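Local coordinates for protein beta-ketoacyl synthase (Burkholderia phymatum, PDB 4EWG) that probably condenses acyl chains with malonyl units on acyl carrier protein, as a 3-oxoacyl-[acyl-carrier-protein] synthase of the thiolase-like superfamily, at residues I257-V262 / W351-M356. Sequence-based numbering, arbitrary orientation.
Sequences IHAEIV and WTIEMM
His258 meets Ile353 where one end of a central strand of the thiolase-like fold packs against helix 344-358, a worked example of sheet-to-helix packing in which a single methyl on the strand side meets two side chains of the helix. Strand 259-268 runs antiparallel between strands 8-16 and 402-409, and helix 344-358 lies over one face of that sheet. At His258 the approach is made by backbone and CB: the carbonyl O sits 3.8 Å from CG2 of Ile353, a van der Waals contact with a methyl, and His258 CB lies 4.2 Å from the same methyl. The imidazole is engaged at both nitrogens, NE2 with Asp91 and ND1 with Lys357, which follows directly on the helical segment; these bonds probably fix its ring rotation.

Ala259, the next residue, points its single methyl at the helix and is met there by two residues three apart in sequence, Ile353 and Met356. CG2 of Ile353, lying anti to the backbone N (the residue's chi1 is -67°), reaches Ala259 CB at 3.9 Å, while CD1 approaches at 4.1 Å; Ile353 also touches Ile10 on the neighbouring strand. The second contact comes from Met356, whose chain runs extended until it bends at chi3 (79°), bringing the terminal methyl CE to 4.0 Å from Ala259 CB.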
ATOM      1  N   ILE A 257      -2.004 -29.059   3.551  1.00 19.20           N
ATOM      2  CA  ILE A 257      -1.437 -28.089   2.602  1.00 19.13           C
ATOM      3  C   ILE A 257      -2.301 -28.026   1.348  1.00 19.18           C
ATOM      4  O   ILE A 257      -2.438 -29.046   0.671  1.00 19.68           O
ATOM      5  CB  ILE A 257      -0.016 -28.514   2.186  1.00 19.50           C
ATOM      6  CG1 ILE A 257       0.936 -28.447   3.406  1.00 19.70           C
ATOM      7  CG2 ILE A 257       0.465 -27.650   1.043  1.00 19.18           C
ATOM      8  CD1 ILE A 257       2.260 -29.149   3.192  1.00 20.06           C
ATOM      9  N   HIS A 258      -2.862 -26.840   1.033  1.00 18.56           N
ATOM     10  CA  HIS A 258      -3.816 -26.685  -0.080  1.00 18.36           C
ATOM     11  C   HIS A 258      -3.132 -26.574  -1.411  1.00 18.53           C
ATOM     12  O   HIS A 258      -3.644 -27.033  -2.415  1.00 18.71           O
ATOM     13  CB  HIS A 258      -4.710 -25.454   0.131  1.00 17.62           C
ATOM     14  CG  HIS A 258      -5.675 -25.585   1.302  1.00 17.79           C
ATOM     15  ND1 HIS A 258      -6.646 -26.526   1.345  1.00 18.15           N
ATOM     16  CD2 HIS A 258      -5.787 -24.856   2.473  1.00 17.36           C
ATOM     17  CE1 HIS A 258      -7.321 -26.421   2.485  1.00 18.35           C
ATOM     18  NE2 HIS A 258      -6.793 -25.399   3.189  1.00 17.87           N
ATOM     19  N   ALA A 259      -1.983 -25.921  -1.427  1.00 18.66           N
ATOM     20  CA  ALA A 259      -1.200 -25.685  -2.657  1.00 18.53           C
ATOM     21  C   ALA A 259       0.129 -25.100  -2.259  1.00 18.44           C
ATOM     22  O   ALA A 259       0.339 -24.745  -1.093  1.00 18.32           O
ATOM     23  CB  ALA A 259      -1.923 -24.735  -3.602  1.00 18.46           C
ATOM     24  N   GLU A 260       1.043 -25.023  -3.224  1.00 18.92           N
ATOM     25  CA  GLU A 260       2.315 -24.332  -3.044  1.00 18.74           C
ATOM     26  C   GLU A 260       2.342 -23.187  -4.041  1.00 18.74           C
ATOM     27  O   GLU A 260       1.897 -23.343  -5.178  1.00 19.04           O
ATOM     28  CB  GLU A 260       3.507 -25.275  -3.289  1.00 19.21           C
ATOM     29  CG  GLU A 260       4.856 -24.578  -3.300  1.00 19.35           C
ATOM     30  CD  GLU A 260       6.046 -25.529  -3.392  1.00 20.02           C
ATOM     31  OE1 GLU A 260       5.877 -26.708  -3.788  1.00 20.99           O
ATOM     32  OE2 GLU A 260       7.158 -25.089  -3.072  1.00 19.83           O
ATOM     33  N   ILE A 261       2.871 -22.046  -3.618  1.00 18.43           N
ATOM     34  CA  ILE A 261       3.032 -20.909  -4.514  1.00 17.96           C
ATOM     35  C   ILE A 261       4.398 -21.021  -5.078  1.00 18.38           C
ATOM     36  O   ILE A 261       5.383 -21.092  -4.298  1.00 19.14           O
ATOM     37  CB  ILE A 261       2.959 -19.563  -3.790  1.00 17.71           C
ATOM     38  CG1 ILE A 261       1.679 -19.452  -2.978  1.00 17.81           C
ATOM     39  CG2 ILE A 261       3.071 -18.407  -4.799  1.00 17.22           C
ATOM     40  CD1 ILE A 261       1.651 -18.177  -2.141  1.00 17.92           C
ATOM     41  N   VAL A 262       4.493 -21.066  -6.410  1.00 18.23           N
ATOM     42  CA  VAL A 262       5.790 -21.307  -7.056  1.00 18.44           C
ATOM     43  C   VAL A 262       6.289 -20.153  -7.908  1.00 18.53           C
ATOM     44  O   VAL A 262       7.480 -20.077  -8.191  1.00 20.30           O
ATOM     45  CB  VAL A 262       5.808 -22.633  -7.866  1.00 19.28           C
ATOM     46  CG1 VAL A 262       5.809 -23.850  -6.907  1.00 18.96           C
ATOM     47  CG2 VAL A 262       4.642 -22.723  -8.845  1.00 19.03           C
ATOM     48  N   TRP A 351     -10.452 -19.543  -5.103  1.00 15.48           N
ATOM     49  CA  TRP A 351     -11.341 -20.398  -5.903  1.00 16.07           C
ATOM     50  C   TRP A 351     -10.589 -21.170  -6.942  1.00 16.70           C
ATOM     51  O   TRP A 351     -10.937 -22.309  -7.210  1.00 17.72           O
ATOM     52  CB  TRP A 351     -12.444 -19.580  -6.530  1.00 15.97           C
ATOM     53  CG  TRP A 351     -13.423 -19.053  -5.484  1.00 15.82           C
ATOM     54  CD1 TRP A 351     -13.265 -19.064  -4.108  1.00 15.79           C
ATOM     55  CD2 TRP A 351     -14.697 -18.417  -5.708  1.00 15.95           C
ATOM     56  NE1 TRP A 351     -14.319 -18.500  -3.500  1.00 15.90           N
ATOM     57  CE2 TRP A 351     -15.211 -18.077  -4.415  1.00 16.25           C
ATOM     58  CE3 TRP A 351     -15.439 -18.110  -6.826  1.00 16.66           C
ATOM     59  CZ2 TRP A 351     -16.424 -17.457  -4.251  1.00 16.74           C
ATOM     60  CZ3 TRP A 351     -16.666 -17.461  -6.662  1.00 17.00           C
ATOM     61  CH2 TRP A 351     -17.149 -17.149  -5.395  1.00 17.00           C
ATOM     62  N   THR A 352      -9.539 -20.577  -7.526  1.00 16.36           N
ATOM     63  CA  THR A 352      -8.690 -21.297  -8.480  1.00 16.90           C
ATOM     64  C   THR A 352      -7.998 -22.527  -7.829  1.00 17.36           C
ATOM     65  O   THR A 352      -7.874 -23.560  -8.461  1.00 17.58           O
ATOM     66  CB  THR A 352      -7.642 -20.366  -9.126  1.00 16.15           C
ATOM     67  OG1 THR A 352      -8.326 -19.390  -9.884  1.00 15.94           O
ATOM     68  CG2 THR A 352      -6.697 -21.106 -10.046  1.00 16.48           C
ATOM     69  N   ILE A 353      -7.554 -22.395  -6.580  1.00 17.56           N
ATOM     70  CA  ILE A 353      -6.952 -23.516  -5.854  1.00 18.30           C
ATOM     71  C   ILE A 353      -8.008 -24.584  -5.505  1.00 19.25           C
ATOM     72  O   ILE A 353      -7.750 -25.776  -5.627  1.00 20.56           O
ATOM     73  CB  ILE A 353      -6.245 -23.063  -4.579  1.00 17.76           C
ATOM     74  CG1 ILE A 353      -5.015 -22.215  -4.908  1.00 17.21           C
ATOM     75  CG2 ILE A 353      -5.769 -24.255  -3.776  1.00 17.58           C
ATOM     76  CD1 ILE A 353      -4.473 -21.500  -3.701  1.00 16.29           C
ATOM     77  N   GLU A 354      -9.192 -24.144  -5.122  1.00 19.65           N
ATOM     78  CA  GLU A 354     -10.288 -25.060  -4.850  1.00 20.83           C
ATOM     79  C   GLU A 354     -10.667 -25.859  -6.101  1.00 21.50           C
ATOM     80  O   GLU A 354     -10.885 -27.062  -6.032  1.00 22.29           O
ATOM     81  CB  GLU A 354     -11.524 -24.317  -4.351  1.00 20.95           C
ATOM     82  CG  GLU A 354     -11.307 -23.517  -3.086  1.00 21.04           C
ATOM     83  CD  GLU A 354     -11.375 -24.341  -1.809  1.00 22.17           C
ATOM     84  OE1 GLU A 354     -10.974 -25.523  -1.817  1.00 23.10           O
ATOM     85  OE2 GLU A 354     -11.825 -23.779  -0.781  1.00 22.60           O
ATOM     86  N   MET A 355     -10.715 -25.187  -7.248  1.00 21.21           N
ATOM     87  CA  MET A 355     -11.029 -25.850  -8.481  1.00 21.88           C
ATOM     88  C   MET A 355      -9.915 -26.813  -8.868  1.00 22.87           C
ATOM     89  O   MET A 355     -10.184 -27.957  -9.253  1.00 24.20           O
ATOM     90  CB  MET A 355     -11.256 -24.820  -9.562  1.00 21.68           C
ATOM     91  CG  MET A 355     -12.525 -24.023  -9.334  1.00 20.92           C
ATOM     92  SD  MET A 355     -12.963 -22.982 -10.734  1.00 19.58           S
ATOM     93  CE  MET A 355     -11.563 -21.867 -10.749  1.00 20.10           C
ATOM     94  N   MET A 356      -8.673 -26.376  -8.736  1.00 22.84           N
ATOM     95  CA  MET A 356      -7.521 -27.238  -9.026  1.00 23.53           C
ATOM     96  C   MET A 356      -7.543 -28.497  -8.204  1.00 23.58           C
ATOM     97  O   MET A 356      -7.305 -29.551  -8.736  1.00 23.64           O
ATOM     98  CB  MET A 356      -6.186 -26.511  -8.781  1.00 23.74           C
ATOM     99  CG  MET A 356      -4.964 -27.417  -8.886  1.00 24.16           C
ATOM    100  SD  MET A 356      -3.397 -26.552  -8.922  1.00 24.53           S
ATOM    101  CE  MET A 356      -3.105 -26.148  -7.205  1.00 23.83           C
TER